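Side-chain contacts in glucosidase 2 subunit beta (Schizosaccharomyces pombe, PDB 4XQM), which recognises N-glycans carrying mannose through its lectin-like MRH domain and retains the catalytic alpha subunit of glucosidase 2 in the endoplasmic reticulum: residues V21-V26 with G34-Q39; N48-S51 with H57-A60; S74-E77 with Y83-K86; G6-R11 with T17-F22. One frame throughout, in Å; residues are numbered along the deposited sequence.

Overall arrangement
All four contacts lie in the helix-free MRH domain, whose strands build the flattened beta-barrel of the MRH fold. Along the chain, interaction 4 comes first, then 1, 2 and 3. Interactions 4 and 1 share Val-21 and Phe-22, where strand 16-21 gives way to strand 25-28, and their centres are about 10 Å apart. Interaction 3 lies across the chain's centre from interaction 1, about 14 Å between centres, yet Val-26 CG1 packs on Ile-85 CD1. Interactions 2 and 3, also about 14 Å apart by their centres, both hold the mannose and are joined through neighbouring strands 59-66 and 82-89. Interactions 2 and 4, about 16 Å apart, do not touch. The sugar site thus draws together residues distant in sequence.

Interaction 1: residues V21-V26 with G34-Q39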
loop_
_atom_site.group_PDB
_atom_site.type_symbol
_atom_site.label_atom_id
_atom_site.label_comp_id
_atom_site.label_asym_id
_atom_site.label_seq_id
_atom_site.Cartn_x
_atom_site.Cartn_y
_atom_site.Cartn_z
ATOM N N VAL A 21 -2.318 -3.273 4.488
ATOM C CA VAL A 21 -2.636 -4.630 4.908
ATOM C C VAL A 21 -2.484 -5.559 3.702
ATOM O O VAL A 21 -3.223 -5.445 2.715
ATOM C CB VAL A 21 -4.048 -4.726 5.484
ATOM C CG1 VAL A 21 -4.253 -6.109 6.083
ATOM C CG2 VAL A 21 -4.239 -3.683 6.554
ATOM N N PHE A 22 -1.521 -6.474 3.771
ATOM C CA PHE A 22 -1.233 -7.329 2.612
ATOM C C PHE A 22 -2.468 -8.121 2.168
ATOM O O PHE A 22 -3.137 -8.756 2.989
ATOM C CB PHE A 22 -0.062 -8.283 2.893
ATOM C CG PHE A 22 1.281 -7.597 3.042
ATOM C CD1 PHE A 22 1.570 -6.414 2.364
ATOM C CD2 PHE A 22 2.264 -8.163 3.852
ATOM C CE1 PHE A 22 2.831 -5.800 2.506
ATOM C CE2 PHE A 22 3.507 -7.559 3.999
ATOM C CZ PHE A 22 3.794 -6.383 3.332
ATOM N N TYR A 23 -2.775 -8.039 0.870
ATOM C CA TYR A 23 -3.865 -8.793 0.244
ATOM C C TYR A 23 -5.253 -8.389 0.729
ATOM O O TYR A 23 -6.237 -9.091 0.478
ATOM C CB TYR A 23 -3.660 -10.304 0.415
ATOM C CG TYR A 23 -2.413 -10.832 -0.252
ATOM C CD1 TYR A 23 -2.017 -10.373 -1.503
ATOM C CD2 TYR A 23 -1.615 -11.776 0.377
ATOM C CE1 TYR A 23 -0.863 -10.864 -2.116
ATOM C CE2 TYR A 23 -0.479 -12.270 -0.222
ATOM C CZ TYR A 23 -0.100 -11.818 -1.460
ATOM O OH TYR A 23 1.046 -12.314 -2.040
ATOM N N GLU A 24 -5.337 -7.245 1.399
ATOM C CA GLU A 24 -6.628 -6.717 1.815
ATOM C C GLU A 24 -6.808 -5.286 1.301
ATOM O O GLU A 24 -7.398 -5.078 0.234
ATOM C CB GLU A 24 -6.811 -6.859 3.337
ATOM C CG GLU A 24 -6.900 -8.348 3.725
ATOM C CD GLU A 24 -7.125 -8.614 5.204
ATOM O OE1 GLU A 24 -7.257 -7.651 5.998
ATOM O OE2 GLU A 24 -7.176 -9.814 5.583
ATOM N N ASN A 25 -6.296 -4.306 2.029
ATOM C CA ASN A 25 -6.495 -2.918 1.615
ATOM C C ASN A 25 -5.392 -1.980 2.075
ATOM O O ASN A 25 -4.556 -2.348 2.903
ATOM C CB ASN A 25 -7.859 -2.412 2.100
ATOM C CG ASN A 25 -8.223 -2.957 3.457
ATOM O OD1 ASN A 25 -7.365 -3.109 4.329
ATOM N ND2 ASN A 25 -9.501 -3.273 3.646
ATOM N N VAL A 26 -5.397 -0.770 1.516
ATOM C CA VAL A 26 -4.486 0.291 1.933
ATOM C C VAL A 26 -5.300 1.514 2.314
ATOM O O VAL A 26 -6.241 1.868 1.599
ATOM C CB VAL A 26 -3.528 0.683 0.797
ATOM C CG1 VAL A 26 -2.618 1.808 1.243
ATOM C CG2 VAL A 26 -2.702 -0.531 0.366
ATOM N N GLY A 34 -7.267 1.775 -1.771
ATOM C CA GLY A 34 -7.531 0.702 -2.704
ATOM C C GLY A 34 -7.669 -0.643 -2.028
ATOM O O GLY A 34 -7.168 -0.841 -0.918
ATOM N N ASN A 35 -8.347 -1.556 -2.715
ATOM C CA ASN A 35 -8.477 -2.939 -2.294
ATOM C C ASN A 35 -7.564 -3.795 -3.143
ATOM O O ASN A 35 -7.344 -3.496 -4.318
ATOM C CB ASN A 35 -9.931 -3.379 -2.458
ATOM C CG ASN A 35 -10.907 -2.335 -1.949
ATOM O OD1 ASN A 35 -10.708 -1.763 -0.875
ATOM N ND2 ASN A 35 -11.958 -2.067 -2.720
ATOM N N PHE A 36 -7.027 -4.870 -2.570
ATOM C CA PHE A 36 -6.076 -5.681 -3.309
ATOM C C PHE A 36 -6.693 -6.286 -4.564
ATOM O O PHE A 36 -7.720 -6.970 -4.486
ATOM C CB PHE A 36 -5.509 -6.814 -2.446
ATOM C CG PHE A 36 -4.604 -7.743 -3.217
ATOM C CD1 PHE A 36 -3.319 -7.343 -3.570
ATOM C CD2 PHE A 36 -5.041 -9.000 -3.626
ATOM C CE1 PHE A 36 -2.481 -8.182 -4.293
ATOM C CE2 PHE A 36 -4.204 -9.839 -4.347
ATOM C CZ PHE A 36 -2.921 -9.428 -4.685
ATOM N N ALA A 37 -6.039 -6.067 -5.703
ATOM C CA ALA A 37 -6.562 -6.502 -6.995
ATOM C C ALA A 37 -5.717 -7.583 -7.666
ATOM O O ALA A 37 -6.253 -8.589 -8.141
ATOM C CB ALA A 37 -6.720 -5.299 -7.925
ATOM N N SER A 38 -4.403 -7.367 -7.730
ATOM C CA SER A 38 -3.512 -8.292 -8.426
ATOM C C SER A 38 -2.068 -8.153 -7.953
ATOM O O SER A 38 -1.704 -7.167 -7.298
ATOM C CB SER A 38 -3.568 -8.044 -9.935
ATOM O OG SER A 38 -3.110 -6.733 -10.234
ATOM N N GLN A 39 -1.246 -9.141 -8.293
ATOM C CA GLN A 39 0.176 -9.072 -7.969
ATOM C C GLN A 39 1.007 -9.579 -9.131
ATOM O O GLN A 39 0.680 -10.602 -9.743
ATOM C CB GLN A 39 0.502 -9.868 -6.703
ATOM C CG GLN A 39 1.981 -9.814 -6.322
ATOM C CD GLN A 39 2.274 -10.561 -5.042
ATOM O OE1 GLN A 39 1.358 -11.049 -4.380
ATOM N NE2 GLN A 39 3.552 -10.645 -4.679
#
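Phe-36 and Tyr-23 form a T-shaped aromatic pair where the beta hairpin of strands 25-28 and 31-40 in the MRH domain meets the type II turn Val-21 to Glu-24. The phenylalanine side chain, its CG anti to the backbone N (chi1 175°), runs alongside the tyrosine. Phe-36 CB lies 3.6 Å from the carbonyl C of Tyr-23, and Phe-36 CG 3.7 Å from Tyr-23 CA. At the tip, Phe-36 CZ reaches Tyr-23 CD1 at 3.4 Å. Tyr-23 CD1 stands over the centre of the phenyl face, and the ring planes are 74° apart. Ser-38 N sits over the opposite face of Phe-36, offset toward the rim. In the hairpin ladder, Phe-36 N donates to Glu-24 O (2.8 Å) and Val-26 N to Gly-34 O (3.0 Å), with Asn-25 and Asn-35 as the non-hydrogen-bonded pair. A classic beta bulge sets Glu-24 and Asn-25 opposite Val-21, and the Glu-24 carboxylate forms a salt bridge with Lys-5. Gln-39 extends to the edge of the tyrosine ring; its NE2 binds Gly-41 O, which, with the bond at OE1, should hold the amide's rotation. Tyr-23 OH donates to Gln-39 OE1 at 2.7 Å, in the amide plane and on a lone pair.

Interaction 2: residues N48-S51 with H57-A60; sequences NGQS and HRSA. With MAN (alpha-D-mannopyranose), chain B.
Gln-50 O is gripped twice by Arg-58: the backbone N donates to it at 3.0 Å from above the carbonyl plane, and the side-chain NH1 adds a weak bond. The segments pair in the loop leading into strand 59-66 of the MRH lectin domain, where this arginine belongs to the mannose pocket. Gly-49 N donates to Arg-58 O (2.8 Å), so the two backbones are clasped at both ends of the arginine residue. The Arg-58 chain is extended from CG to NE, which carries the guanidinium past Gln-50 to the sugar. Its edge then divides the work: NH1 faces the loop carbonyls, including a doubtfully short approach to Ser-51 O, while NE and NH2 each donate to mannose O2 at 3.2 Å. NH2 also makes a weak bond to the ring oxygen O5. The paired bonds to O2, with a further bond from NE to Tyr-83 OH, probably restrict rotation of the planar group. Behind it, Ser-51 CA sits over the centre of the His-57 ring in a CH-pi contact, 3.8 Å from the centroid. A water links three groups, donating to Gln-50 OE1 (2.6 Å) and Ser-51 O while accepting from Arg-58 NH2.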
loop_
_atom_site.group_PDB
_atom_site.type_symbol
_atom_site.label_atom_id
_atom_site.label_comp_id
_atom_site.label_asym_id
_atom_site.label_seq_id
_atom_site.Cartn_x
_atom_site.Cartn_y
_atom_site.Cartn_z
ATOM N N ASN A 48 -9.551 0.830 -6.899
ATOM C CA ASN A 48 -10.924 1.215 -6.561
ATOM C C ASN A 48 -11.087 1.824 -5.176
ATOM O O ASN A 48 -12.044 1.523 -4.461
ATOM C CB ASN A 48 -11.887 0.029 -6.728
ATOM C CG ASN A 48 -11.586 -0.792 -7.954
ATOM O OD1 ASN A 48 -11.412 -2.008 -7.870
ATOM N ND2 ASN A 48 -11.502 -0.134 -9.105
ATOM N N GLY A 49 -10.158 2.700 -4.805
ATOM C CA GLY A 49 -10.263 3.425 -3.555
ATOM C C GLY A 49 -11.275 4.560 -3.643
ATOM O O GLY A 49 -12.009 4.681 -4.633
ATOM N N GLN A 50 -11.295 5.393 -2.609
ATOM C CA GLN A 50 -12.259 6.483 -2.485
ATOM C C GLN A 50 -12.090 7.531 -3.584
ATOM O O GLN A 50 -10.977 7.754 -4.094
ATOM C CB GLN A 50 -12.124 7.147 -1.104
ATOM C CG GLN A 50 -13.091 8.317 -0.881
ATOM C CD GLN A 50 -12.946 8.976 0.485
ATOM O OE1 GLN A 50 -12.640 10.171 0.589
ATOM N NE2 GLN A 50 -13.197 8.204 1.540
ATOM N N SER A 51 -13.206 8.160 -3.953
ATOM C CA SER A 51 -13.201 9.264 -4.905
ATOM C C SER A 51 -12.292 10.404 -4.437
ATOM O O SER A 51 -12.010 10.557 -3.240
ATOM C CB SER A 51 -14.624 9.775 -5.146
ATOM O OG SER A 51 -15.147 10.377 -3.975
ATOM N N HIS A 57 -10.471 8.012 -8.864
ATOM C CA HIS A 57 -10.631 7.193 -7.667
ATOM C C HIS A 57 -9.254 6.641 -7.288
ATOM O O HIS A 57 -8.458 6.280 -8.160
ATOM C CB HIS A 57 -11.643 6.063 -7.893
ATOM C CG HIS A 57 -13.071 6.506 -7.763
ATOM N ND1 HIS A 57 -13.612 7.504 -8.537
ATOM C CD2 HIS A 57 -14.060 6.093 -6.937
ATOM C CE1 HIS A 57 -14.883 7.684 -8.210
ATOM N NE2 HIS A 57 -15.174 6.830 -7.226
ATOM N N ARG A 58 -8.972 6.593 -5.989
ATOM C CA ARG A 58 -7.611 6.324 -5.535
ATOM C C ARG A 58 -7.149 4.904 -5.862
ATOM O O ARG A 58 -7.955 3.981 -6.014
ATOM C CB ARG A 58 -7.463 6.634 -4.036
ATOM C CG ARG A 58 -7.576 8.135 -3.703
ATOM C CD ARG A 58 -7.595 8.360 -2.193
ATOM N NE ARG A 58 -7.651 9.780 -1.815
ATOM C CZ ARG A 58 -8.769 10.490 -1.861
ATOM N NH1 ARG A 58 -9.877 9.909 -2.286
ATOM N NH2 ARG A 58 -8.791 11.768 -1.502
ATOM N N SER A 59 -5.836 4.749 -6.024
ATOM C CA SER A 59 -5.244 3.432 -6.203
ATOM C C SER A 59 -3.827 3.513 -5.666
ATOM O O SER A 59 -3.275 4.610 -5.504
ATOM C CB SER A 59 -5.268 3.015 -7.681
ATOM O OG SER A 59 -4.507 3.921 -8.469
ATOM N N ALA A 60 -3.245 2.359 -5.361
ATOM C CA ALA A 60 -1.908 2.325 -4.791
ATOM C C ALA A 60 -1.156 1.145 -5.365
ATOM O O ALA A 60 -1.678 0.031 -5.426
ATOM C CB ALA A 60 -1.986 2.218 -3.277
HETATM C C1 MAN B . -6.125 14.085 0.346
HETATM C C2 MAN B . -5.237 12.990 0.263
HETATM C C3 MAN B . -4.233 13.356 -0.841
HETATM C C4 MAN B . -4.984 13.780 -2.138
HETATM C C5 MAN B . -5.933 14.946 -1.819
HETATM C C6 MAN B . -6.838 15.314 -2.972
HETATM O O1 MAN B . -5.147 15.040 0.630
HETATM O O2 MAN B . -5.957 11.873 -0.111
HETATM O O3 MAN B . -3.337 12.300 -1.065
HETATM O O4 MAN B . -4.073 14.217 -3.108
HETATM O O5 MAN B . -6.790 14.507 -0.776
HETATM O O6 MAN B . -7.431 16.581 -2.665
HETATM O O HOH W 1 -11.769 12.281 -0.668
#

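Interaction 3: residues S74-E77 with Y83-K86; sequences SVLE and YLIK. With MAN (alpha-D-mannopyranose), chain B.
Mannose O3 is held between Glu-77 and Tyr-83: it donates to Glu-77 OE1 at 2.6 Å and accepts from Tyr-83 OH at 2.7 Å, lying at the edge of the tyrosine ring and in its plane. Mannose O4 donates to the second carboxylate oxygen, Glu-77 OE2, also at 2.6 Å, so the carboxylate straddles two neighbouring hydroxyls. A chi1 of -171° swings CG of Glu-77 away from its backbone N, and the chain, extended beyond CG, reaches forward from the strand to do this. OE2 is steadied by Cys-81 N, and Tyr-83 OH accepts from Arg-58 NE, which probably helps to position the phenol. Carboxylate and ring planes are 39° apart. Both residues stand at the sugar-facing end of the antiparallel hairpin of strands 71-77 and 82-89, part of the MRH fold shared with mannose 6-phosphate receptors. Farther along it, Leu-76 and Leu-84 are a hydrogen-bonded pair: Leu-84 N donates to Leu-76 O at 2.7 Å, almost straight at 174°, and Leu-76 N returns the bond to Leu-84 O. Their CB atoms sit on the same face as Ser-74 and Lys-86. On the opposite face Val-75 and Ile-85 run alongside each other, Val-75 CG2 meeting Ile-85 CG1 at 4.1 Å, and Ile-85 continues onto Val-26. Toward the far end a water bridges Ser-74 OG and Leu-84 O, and Ser-74 OG touches Lys-86 CB at 3.6 Å.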
loop_
_atom_site.group_PDB
_atom_site.type_symbol
_atom_site.label_atom_id
_atom_site.label_comp_id
_atom_site.label_asym_id
_atom_site.label_seq_id
_atom_site.Cartn_x
_atom_site.Cartn_y
_atom_site.Cartn_z
ATOM N N SER A 74 8.643 4.454 1.701
ATOM C CA SER A 74 8.221 5.740 1.148
ATOM C C SER A 74 6.819 5.675 0.564
ATOM O O SER A 74 6.362 4.607 0.145
ATOM C CB SER A 74 9.204 6.220 0.071
ATOM O OG SER A 74 9.266 5.311 -1.020
ATOM N N VAL A 75 6.151 6.827 0.549
ATOM C CA VAL A 75 4.933 7.008 -0.223
ATOM C C VAL A 75 5.147 8.161 -1.190
ATOM O O VAL A 75 5.548 9.250 -0.774
ATOM C CB VAL A 75 3.718 7.313 0.678
ATOM C CG1 VAL A 75 2.499 7.638 -0.180
ATOM C CG2 VAL A 75 3.425 6.144 1.616
ATOM N N LEU A 76 4.915 7.919 -2.477
ATOM C CA LEU A 76 5.010 8.975 -3.487
ATOM C C LEU A 76 3.650 9.171 -4.144
ATOM O O LEU A 76 3.023 8.210 -4.600
ATOM C CB LEU A 76 6.051 8.612 -4.551
ATOM C CG LEU A 76 6.409 9.715 -5.546
ATOM C CD1 LEU A 76 7.218 10.796 -4.839
ATOM C CD2 LEU A 76 7.185 9.169 -6.746
ATOM N N GLU A 77 3.186 10.417 -4.175
ATOM C CA GLU A 77 1.971 10.749 -4.903
ATOM C C GLU A 77 2.366 11.695 -6.021
ATOM O O GLU A 77 2.088 12.885 -5.964
ATOM C CB GLU A 77 0.931 11.387 -3.979
ATOM C CG GLU A 77 -0.441 11.547 -4.635
ATOM C CD GLU A 77 -1.500 12.153 -3.712
ATOM O OE1 GLU A 77 -1.209 12.434 -2.523
ATOM O OE2 GLU A 77 -2.643 12.339 -4.184
ATOM N N TYR A 83 -0.914 6.497 -5.692
ATOM C CA TYR A 83 0.106 6.392 -4.664
ATOM C C TYR A 83 1.096 5.278 -4.990
ATOM O O TYR A 83 0.693 4.160 -5.318
ATOM C CB TYR A 83 -0.551 6.128 -3.310
ATOM C CG TYR A 83 -1.588 7.173 -2.955
ATOM C CD1 TYR A 83 -2.894 7.080 -3.441
ATOM C CD2 TYR A 83 -1.256 8.263 -2.164
ATOM C CE1 TYR A 83 -3.844 8.048 -3.131
ATOM C CE2 TYR A 83 -2.194 9.241 -1.846
ATOM C CZ TYR A 83 -3.487 9.124 -2.335
ATOM O OH TYR A 83 -4.431 10.085 -2.029
ATOM N N LEU A 84 2.387 5.584 -4.921
ATOM C CA LEU A 84 3.405 4.551 -5.090
ATOM C C LEU A 84 4.029 4.319 -3.722
ATOM O O LEU A 84 4.610 5.234 -3.134
ATOM C CB LEU A 84 4.472 4.994 -6.098
ATOM C CG LEU A 84 3.949 5.374 -7.483
ATOM C CD1 LEU A 84 5.120 5.702 -8.404
ATOM C CD2 LEU A 84 3.121 4.247 -8.052
ATOM N N ILE A 85 3.887 3.108 -3.199
ATOM C CA ILE A 85 4.356 2.815 -1.847
ATOM C C ILE A 85 5.428 1.751 -1.903
ATOM O O ILE A 85 5.195 0.655 -2.433
ATOM C CB ILE A 85 3.202 2.326 -0.953
ATOM C CG1 ILE A 85 2.045 3.331 -0.985
ATOM C CG2 ILE A 85 3.688 2.132 0.481
ATOM C CD1 ILE A 85 0.839 2.932 -0.145
ATOM N N LYS A 86 6.603 2.075 -1.372
ATOM C CA LYS A 86 7.696 1.107 -1.281
ATOM C C LYS A 86 7.788 0.556 0.143
ATOM O O LYS A 86 7.685 1.313 1.116
ATOM C CB LYS A 86 9.019 1.756 -1.695
ATOM C CG LYS A 86 10.191 0.776 -1.776
ATOM C CD LYS A 86 11.396 1.427 -2.454
ATOM C CE LYS A 86 12.648 0.582 -2.256
ATOM N NZ LYS A 86 13.887 1.302 -2.687
HETATM C C1 MAN B . -6.125 14.085 0.346
HETATM C C2 MAN B . -5.237 12.990 0.263
HETATM C C3 MAN B . -4.233 13.356 -0.841
HETATM C C4 MAN B . -4.984 13.780 -2.138
HETATM C C5 MAN B . -5.933 14.946 -1.819
HETATM C C6 MAN B . -6.838 15.314 -2.972
HETATM O O1 MAN B . -5.147 15.040 0.630
HETATM O O2 MAN B . -5.957 11.873 -0.111
HETATM O O3 MAN B . -3.337 12.300 -1.065
HETATM O O4 MAN B . -4.073 14.217 -3.108
HETATM O O5 MAN B . -6.790 14.507 -0.776
HETATM O O6 MAN B . -7.431 16.581 -2.665
HETATM O O HOH W 2 7.496 5.151 -2.938
#

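Interaction 4: residues G6-R11 with T17-F22; sequences GMETKR and TYKVVF
Phe-22 and Met-7 meet at the open end of the antiparallel hairpin formed by strands 8-13 and 16-21, the first in this MRH domain. Met-7 runs beside the Phe-22 ring. Met-7 CB touches Phe-22 CD2 at 3.8 Å, and the sulfur SD lies 3.8 Å from Phe-22 CE2, a Met-aromatic contact that reaches the ring obliquely. With chi1 at -177° and chi2 at 176°, the extended CB-CG-SD run of Met-7 lays SD beside ring atoms CD2 and CE2, while the bend at chi3 turns only the terminal methyl CE. Their backbones are tied as well: Phe-22 N donates to Met-7 O, and Gly-6 N to Phe-22 O at 3.0 Å. Phe-22 also touches Met-87 and Ser-89, packing the hairpin against strand 82-89. Beside it, Val-21 CG1 rests on Gly-6 CA at 3.5 Å, close against a residue without a side chain.

At the other end Arg-11 is paired with Tyr-18 by two backbone bonds, N to O in each direction. The arginine side chain extends off the hairpin to Ile-72 O, bound by NH1, while Tyr-18 OH bonds to Gln-28 NE2 close to the sugar site. Between these ends Thr-9 and Val-20 form a second doubly bonded pair. On the opposite face Lys-19 runs between Glu-8 and Lys-10, touching both through its aliphatic part: Lys-19 CD lies 3.7 Å from Glu-8 OE1, and Lys-19 CE 3.7 Å from Lys-10 CD.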
loop_
_atom_site.group_PDB
_atom_site.type_symbol
_atom_site.label_atom_id
_atom_site.label_comp_id
_atom_site.label_asym_id
_atom_site.label_seq_id
_atom_site.Cartn_x
_atom_site.Cartn_y
_atom_site.Cartn_z
ATOM N N GLY A 6 -3.460 -10.121 5.657
ATOM C CA GLY A 6 -3.876 -9.486 6.894
ATOM C C GLY A 6 -2.735 -8.865 7.674
ATOM O O GLY A 6 -2.959 -8.162 8.661
ATOM N N MET A 7 -1.501 -9.123 7.249
ATOM C CA MET A 7 -0.346 -8.505 7.891
ATOM C C MET A 7 -0.375 -6.990 7.662
ATOM O O MET A 7 -0.492 -6.523 6.521
ATOM C CB MET A 7 0.933 -9.105 7.326
ATOM C CG MET A 7 2.212 -8.606 7.957
ATOM S SD MET A 7 3.630 -9.501 7.278
ATOM C CE MET A 7 3.222 -11.190 7.687
ATOM N N GLU A 8 -0.293 -6.232 8.753
ATOM C CA GLU A 8 -0.449 -4.772 8.709
ATOM C C GLU A 8 0.849 -4.025 9.022
ATOM O O GLU A 8 1.547 -4.348 9.988
ATOM C CB GLU A 8 -1.528 -4.344 9.710
ATOM C CG GLU A 8 -1.605 -2.845 9.979
ATOM C CD GLU A 8 -2.580 -2.510 11.093
ATOM O OE1 GLU A 8 -3.776 -2.844 10.959
ATOM O OE2 GLU A 8 -2.139 -1.929 12.112
ATOM N N THR A 9 1.155 -3.010 8.214
ATOM C CA THR A 9 2.272 -2.107 8.493
ATOM C C THR A 9 1.738 -0.672 8.467
ATOM O O THR A 9 0.972 -0.311 7.567
ATOM C CB THR A 9 3.379 -2.250 7.437
ATOM O OG1 THR A 9 3.785 -3.626 7.355
ATOM C CG2 THR A 9 4.592 -1.400 7.797
ATOM N N LYS A 10 2.126 0.133 9.454
ATOM C CA LYS A 10 1.670 1.518 9.539
ATOM C C LYS A 10 2.857 2.468 9.623
ATOM O O LYS A 10 3.904 2.144 10.208
ATOM C CB LYS A 10 0.779 1.725 10.772
ATOM C CG LYS A 10 -0.562 0.999 10.741
ATOM C CD LYS A 10 -1.363 1.332 12.010
ATOM C CE LYS A 10 -0.447 1.339 13.234
ATOM N NZ LYS A 10 -1.161 1.603 14.516
ATOM N N ARG A 11 2.695 3.647 9.040
ATOM C CA ARG A 11 3.673 4.720 9.222
ATOM C C ARG A 11 3.000 6.063 9.041
ATOM O O ARG A 11 2.194 6.255 8.111
ATOM C CB ARG A 11 4.842 4.594 8.234
ATOM C CG ARG A 11 5.903 5.679 8.434
ATOM C CD ARG A 11 7.101 5.492 7.536
ATOM N NE ARG A 11 7.983 6.667 7.583
ATOM C CZ ARG A 11 8.913 6.946 6.678
ATOM N NH1 ARG A 11 9.097 6.129 5.652
ATOM N NH2 ARG A 11 9.647 8.055 6.794
ATOM N N THR A 17 -1.672 8.895 8.552
ATOM C CA THR A 17 -1.329 7.542 8.964
ATOM C C THR A 17 -1.593 6.596 7.795
ATOM O O THR A 17 -2.746 6.317 7.445
ATOM C CB THR A 17 -2.127 7.077 10.195
ATOM O OG1 THR A 17 -1.834 7.926 11.314
ATOM C CG2 THR A 17 -1.728 5.666 10.545
ATOM N N TYR A 18 -0.521 6.107 7.179
ATOM C CA TYR A 18 -0.663 5.132 6.105
ATOM C C TYR A 18 -0.689 3.739 6.699
ATOM O O TYR A 18 0.095 3.425 7.597
ATOM C CB TYR A 18 0.485 5.265 5.102
ATOM C CG TYR A 18 0.353 6.465 4.189
ATOM C CD1 TYR A 18 -0.467 6.424 3.063
ATOM C CD2 TYR A 18 1.043 7.641 4.452
ATOM C CE1 TYR A 18 -0.599 7.532 2.224
ATOM C CE2 TYR A 18 0.927 8.755 3.615
ATOM C CZ TYR A 18 0.116 8.690 2.502
ATOM O OH TYR A 18 -0.006 9.785 1.677
ATOM N N LYS A 19 -1.597 2.911 6.198
ATOM C CA LYS A 19 -1.750 1.554 6.686
ATOM C C LYS A 19 -1.871 0.625 5.499
ATOM O O LYS A 19 -2.801 0.754 4.691
ATOM C CB LYS A 19 -2.991 1.454 7.564
ATOM C CG LYS A 19 -3.310 0.071 8.077
ATOM C CD LYS A 19 -4.552 0.160 8.967
ATOM C CE LYS A 19 -4.465 1.363 9.922
ATOM N NZ LYS A 19 -5.738 1.622 10.664
ATOM N N VAL A 20 -0.905 -0.282 5.371
ATOM C CA VAL A 20 -0.939 -1.295 4.325
ATOM C C VAL A 20 -1.257 -2.631 4.969
ATOM O O VAL A 20 -0.569 -3.051 5.902
ATOM C CB VAL A 20 0.415 -1.424 3.588
ATOM C CG1 VAL A 20 0.375 -2.582 2.585
ATOM C CG2 VAL A 20 0.762 -0.108 2.878
ATOM N N VAL A 21 -2.318 -3.273 4.488
ATOM C CA VAL A 21 -2.636 -4.630 4.908
ATOM C C VAL A 21 -2.484 -5.559 3.702
ATOM O O VAL A 21 -3.223 -5.445 2.715
ATOM C CB VAL A 21 -4.048 -4.726 5.484
ATOM C CG1 VAL A 21 -4.253 -6.109 6.083
ATOM C CG2 VAL A 21 -4.239 -3.683 6.554
ATOM N N PHE A 22 -1.521 -6.474 3.771
ATOM C CA PHE A 22 -1.233 -7.329 2.612
ATOM C C PHE A 22 -2.468 -8.121 2.168
ATOM O O PHE A 22 -3.137 -8.756 2.989
ATOM C CB PHE A 22 -0.062 -8.283 2.893
ATOM C CG PHE A 22 1.281 -7.597 3.042
ATOM C CD1 PHE A 22 1.570 -6.414 2.364
ATOM C CD2 PHE A 22 2.264 -8.163 3.852
ATOM C CE1 PHE A 22 2.831 -5.800 2.506
ATOM C CE2 PHE A 22 3.507 -7.559 3.999
ATOM C CZ PHE A 22 3.794 -6.383 3.332
#